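Local atomic coordinates of alpha-L-rhamnosidase (Aspergillus terreus, PDB entry 6GSZ), a protein that probably hydrolyses terminal non-reducing alpha-L-rhamnose residues in alpha-L-rhamnosides. Residues 250-255 and 283-288; 680-685 and 704-709. All blocks are in the same frame, centred on the assembly; numbering follows the deposited sequence.

Contact 1: 250-255 and 283-288; sequences SWKSST and FNSTGW. With ACT (acetate ion), chain B.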
# COMPACT_ATOMS: atom_id res chain seq x y z
N SER A 250 -22.46 -4.27 -30.74
CA SER A 250 -23.74 -4.96 -30.52
C SER A 250 -24.36 -4.73 -29.12
O SER A 250 -25.51 -5.11 -28.89
CB SER A 250 -23.69 -6.45 -30.82
OG SER A 250 -22.93 -7.13 -29.82
N TRP A 251 -23.58 -4.16 -28.19
CA TRP A 251 -24.09 -3.90 -26.86
C TRP A 251 -25.01 -2.67 -26.90
O TRP A 251 -24.94 -1.87 -27.81
CB TRP A 251 -22.89 -3.72 -25.91
CG TRP A 251 -22.07 -4.93 -25.61
CD1 TRP A 251 -21.55 -5.85 -26.48
CD2 TRP A 251 -21.66 -5.31 -24.30
NE1 TRP A 251 -20.80 -6.77 -25.80
CE2 TRP A 251 -20.88 -6.47 -24.47
CE3 TRP A 251 -21.91 -4.84 -23.00
CZ2 TRP A 251 -20.28 -7.11 -23.38
CZ3 TRP A 251 -21.30 -5.47 -21.94
CH2 TRP A 251 -20.55 -6.62 -22.13
N LYS A 252 -25.79 -2.56 -25.84
CA LYS A 252 -26.63 -1.38 -25.62
C LYS A 252 -26.22 -0.69 -24.33
O LYS A 252 -25.53 -1.27 -23.48
CB LYS A 252 -28.11 -1.75 -25.55
CG LYS A 252 -28.66 -2.35 -26.84
CD LYS A 252 -30.18 -2.36 -26.83
CE LYS A 252 -30.81 -3.14 -27.95
NZ LYS A 252 -32.27 -2.91 -27.87
N SER A 253 -26.59 0.57 -24.19
CA SER A 253 -26.15 1.40 -23.07
C SER A 253 -27.27 2.33 -22.59
O SER A 253 -28.22 2.67 -23.31
CB SER A 253 -24.93 2.23 -23.45
OG SER A 253 -25.25 3.12 -24.51
N SER A 254 -27.18 2.76 -21.35
CA SER A 254 -28.15 3.70 -20.74
C SER A 254 -27.54 4.29 -19.48
O SER A 254 -26.74 3.63 -18.81
CB SER A 254 -29.40 2.95 -20.35
OG SER A 254 -30.36 3.79 -19.76
N THR A 255 -27.96 5.48 -19.08
CA THR A 255 -27.78 5.91 -17.74
C THR A 255 -28.65 5.09 -16.80
O THR A 255 -29.58 4.39 -17.23
CB THR A 255 -28.10 7.40 -17.58
OG1 THR A 255 -29.46 7.58 -17.98
CG2 THR A 255 -27.14 8.26 -18.37
N PHE A 283 -35.21 -8.62 -20.58
CA PHE A 283 -35.30 -7.25 -20.14
C PHE A 283 -35.90 -6.36 -21.23
O PHE A 283 -35.60 -6.56 -22.41
CB PHE A 283 -33.89 -6.76 -19.81
CG PHE A 283 -33.80 -5.32 -19.37
CD1 PHE A 283 -34.36 -4.93 -18.16
CD2 PHE A 283 -33.15 -4.38 -20.15
CE1 PHE A 283 -34.30 -3.61 -17.74
CE2 PHE A 283 -33.06 -3.07 -19.72
CZ PHE A 283 -33.63 -2.70 -18.52
N ASN A 284 -36.66 -5.34 -20.80
CA ASN A 284 -37.19 -4.32 -21.70
C ASN A 284 -36.11 -3.26 -21.93
O ASN A 284 -35.96 -2.37 -21.13
CB ASN A 284 -38.42 -3.59 -21.10
CG ASN A 284 -38.92 -2.45 -21.97
OD1 ASN A 284 -38.59 -2.38 -23.16
ND2 ASN A 284 -39.74 -1.57 -21.40
N SER A 285 -35.40 -3.35 -23.05
CA SER A 285 -34.31 -2.42 -23.33
C SER A 285 -34.77 -1.29 -24.25
O SER A 285 -33.93 -0.64 -24.87
CB SER A 285 -33.15 -3.15 -23.91
OG SER A 285 -33.46 -3.58 -25.21
N THR A 286 -36.09 -1.08 -24.36
CA THR A 286 -36.63 0.07 -25.00
C THR A 286 -36.04 1.32 -24.37
O THR A 286 -35.96 1.45 -23.11
CB THR A 286 -38.16 0.14 -24.90
OG1 THR A 286 -38.51 -1.05 -25.61
CG2 THR A 286 -38.77 1.40 -25.48
N GLY A 287 -35.60 2.21 -25.24
CA GLY A 287 -35.04 3.44 -24.77
C GLY A 287 -33.55 3.36 -24.53
O GLY A 287 -32.95 4.42 -24.37
N TRP A 288 -32.96 2.16 -24.53
CA TRP A 288 -31.51 2.06 -24.45
C TRP A 288 -30.92 2.48 -25.79
O TRP A 288 -31.53 2.35 -26.87
CB TRP A 288 -31.05 0.66 -24.01
CG TRP A 288 -31.27 0.38 -22.56
CD1 TRP A 288 -32.38 0.61 -21.82
CD2 TRP A 288 -30.29 -0.12 -21.62
NE1 TRP A 288 -32.20 0.29 -20.51
CE2 TRP A 288 -30.92 -0.15 -20.35
CE3 TRP A 288 -28.94 -0.52 -21.68
CZ2 TRP A 288 -30.26 -0.58 -19.19
CZ3 TRP A 288 -28.29 -0.91 -20.54
CH2 TRP A 288 -28.94 -0.95 -19.31
C ACT B . -29.65 8.19 -21.27
O ACT B . -29.21 6.96 -21.37
OXT ACT B . -30.30 8.66 -20.28
CH3 ACT B . -29.28 9.26 -22.19
O HOH W 1 -32.87 0.24 -28.14
O HOH W 2 -31.23 5.52 -22.42
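K252 to S254, a short strand, runs beside the type II beta turn from S285 to W288, and the two segments come nearest at the CA atoms of S254 and W288, 5.3 Å apart. The W288 indole is sandwiched. S254 CB sits over its six-membered ring in a CH-pi contact, 3.5 Å from the centroid and 16° off the ring normal, while F283 CE2 lies over the opposite face, nearer the rim. K252 C meets the indole at its edge, and Q275 takes the indole NE1 in a hydrogen bond. The S254 hydroxyl is turned anti to the backbone N (chi1 180°), and OG donates to T255 O at 2.7 Å, in the carbonyl plane. The extended K252 side chain brings NZ to S285 OG, to which it donates a hydrogen bond of 3.0 Å; one water links NZ to W288 O. A second water joins S254 OG, G287 O and the O atom of an acetate, probably from the crystallisation liquor. Acetate O also accepts from T255 N at 3.0 Å, and T255 OG1 donates to OXT at 2.7 Å. The contact fastens a surface loop to strand 252-254, the edge strand that pairs with strand 132-140 in a five-stranded antiparallel sheet of the galactose-binding-like N-terminal rhamnosidase domain.

Contact 2: 680-685 and 704-709; sequences RLVNII and HTLSKY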
# COMPACT_ATOMS: atom_id res chain seq x y z
N ARG A 680 25.87 15.20 20.99
CA ARG A 680 25.25 16.51 20.81
C ARG A 680 23.78 16.37 20.39
O ARG A 680 22.95 17.17 20.84
CB ARG A 680 25.99 17.35 19.78
CG ARG A 680 27.38 17.74 20.22
CD ARG A 680 27.94 18.93 19.46
NE ARG A 680 27.89 18.78 18.02
CZ ARG A 680 28.72 18.08 17.27
NH1 ARG A 680 29.76 17.47 17.83
NH2 ARG A 680 28.46 17.96 15.97
N LEU A 681 23.47 15.36 19.57
CA LEU A 681 22.08 15.10 19.17
C LEU A 681 21.22 14.83 20.42
O LEU A 681 20.11 15.40 20.61
CB LEU A 681 22.01 13.95 18.15
CG LEU A 681 20.59 13.53 17.77
CD1 LEU A 681 19.72 14.69 17.23
CD2 LEU A 681 20.66 12.40 16.71
N VAL A 682 21.72 13.96 21.30
CA VAL A 682 20.99 13.60 22.53
C VAL A 682 20.79 14.85 23.39
O VAL A 682 19.71 15.02 23.98
CB VAL A 682 21.71 12.49 23.32
CG1 VAL A 682 21.12 12.31 24.71
CG2 VAL A 682 21.70 11.18 22.55
N ASN A 683 21.81 15.71 23.47
CA ASN A 683 21.74 16.94 24.26
C ASN A 683 20.67 17.88 23.70
O ASN A 683 19.89 18.43 24.51
CB ASN A 683 23.10 17.64 24.34
CG ASN A 683 23.07 18.83 25.27
OD1 ASN A 683 22.79 18.68 26.45
ND2 ASN A 683 23.31 20.01 24.73
N ILE A 684 20.63 18.06 22.37
CA ILE A 684 19.61 18.93 21.71
C ILE A 684 18.21 18.39 22.00
O ILE A 684 17.30 19.18 22.29
CB ILE A 684 19.88 19.04 20.19
CG1 ILE A 684 21.05 19.99 19.91
CG2 ILE A 684 18.62 19.45 19.45
CD1 ILE A 684 21.83 19.64 18.65
N ILE A 685 18.04 17.06 21.93
CA ILE A 685 16.76 16.42 22.20
C ILE A 685 16.34 16.67 23.66
O ILE A 685 15.21 17.02 23.94
CB ILE A 685 16.83 14.93 21.84
CG1 ILE A 685 16.94 14.76 20.32
CG2 ILE A 685 15.68 14.16 22.44
CD1 ILE A 685 17.38 13.36 19.87
N HIS A 704 16.25 5.03 14.71
CA HIS A 704 17.28 4.11 14.27
C HIS A 704 18.66 4.73 14.42
O HIS A 704 19.63 4.02 14.73
CB HIS A 704 17.06 3.66 12.83
CG HIS A 704 15.80 2.89 12.70
ND1 HIS A 704 15.60 1.70 13.35
CD2 HIS A 704 14.65 3.18 12.05
CE1 HIS A 704 14.38 1.25 13.07
NE2 HIS A 704 13.77 2.15 12.29
N THR A 705 18.76 6.05 14.25
CA THR A 705 20.01 6.74 14.37
C THR A 705 20.45 6.71 15.84
O THR A 705 21.62 6.42 16.17
CB THR A 705 19.92 8.19 13.88
OG1 THR A 705 19.56 8.21 12.49
CG2 THR A 705 21.22 8.94 14.08
N LEU A 706 19.52 7.02 16.76
CA LEU A 706 19.86 7.05 18.16
C LEU A 706 20.25 5.65 18.63
O LEU A 706 21.26 5.48 19.34
CB LEU A 706 18.69 7.63 18.98
CG LEU A 706 18.50 9.13 18.82
CD1 LEU A 706 17.11 9.53 19.28
CD2 LEU A 706 19.56 9.89 19.59
N SER A 707 19.52 4.62 18.22
CA SER A 707 19.85 3.25 18.61
C SER A 707 21.20 2.81 18.03
O SER A 707 21.96 2.11 18.69
CB SER A 707 18.75 2.29 18.21
OG SER A 707 17.56 2.58 18.93
N LYS A 708 21.55 3.24 16.81
CA LYS A 708 22.82 2.91 16.16
C LYS A 708 23.99 3.34 17.06
O LYS A 708 25.02 2.65 17.09
CB LYS A 708 22.89 3.62 14.80
CG LYS A 708 24.21 3.51 14.05
CD LYS A 708 24.12 4.15 12.68
CE LYS A 708 25.41 4.07 11.89
NZ LYS A 708 25.18 4.39 10.46
N TYR A 709 23.80 4.42 17.83
CA TYR A 709 24.84 5.00 18.70
C TYR A 709 24.61 4.71 20.18
O TYR A 709 25.24 5.35 21.07
CB TYR A 709 24.96 6.50 18.43
CG TYR A 709 25.87 6.68 17.27
CD1 TYR A 709 27.23 6.58 17.44
CD2 TYR A 709 25.37 6.76 15.98
CE1 TYR A 709 28.10 6.66 16.36
CE2 TYR A 709 26.21 6.83 14.90
CZ TYR A 709 27.58 6.79 15.09
OH TYR A 709 28.39 6.84 14.01
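I684 N to R680 O and K708 N to H704 O, each 2.9 Å, are the shortest backbone hydrogen bonds within the two segments; none crosses between L681, V682 and I685 on one helix and L706 on the other. The two helices approach to 11.4 Å between axes, their N-to-C directions 128° apart. L706 carries the contact from its side. Its CG stands anti to the carbonyl carbon (chi1 -73°), and although CB does not point at the other helix, the branched end comes nearer. There CD2 touches V682 CG2 at 3.9 Å and L681 CD2 at 4.0 Å; both partners cross the leucine obliquely. I685 CD1 meets L706 CD1 tip to tip at 3.9 Å and is only slightly farther from L706 CD2. T705 adds a looser touch, CG2 to L681 CD2 at 4.4 Å, while its hydroxyl bonds back to L701 O in its own helix. E711 packs on both V682 and L706, and Y690 on I685; helix 656-664 meets T705 through L663 and Y664. With only side-chain carbons meeting and no hydrogen bond between the segments, the pairing of these helices in the six-hairpin glycosidase domain rests here on van der Waals contact and the burial of apolar surface.

Contact 1 closes along the chain well before contact 2 opens, and the two lie on opposite sides of the chain's centre, with centres 68 Å apart and nearest atoms about 49 Å apart. They share no helix, strand or sheet. Residues 250-255 and 283-288 belong to the N-terminal rhamnosidase region, where a loop lies against an edge strand near the surface. Residues 680-685 and 704-709 belong to the helical six-hairpin glycosidase region, in helices 671-687 and 699-708, and their contact is buried. Each contact therefore lies within a single family region, and neither joins the two.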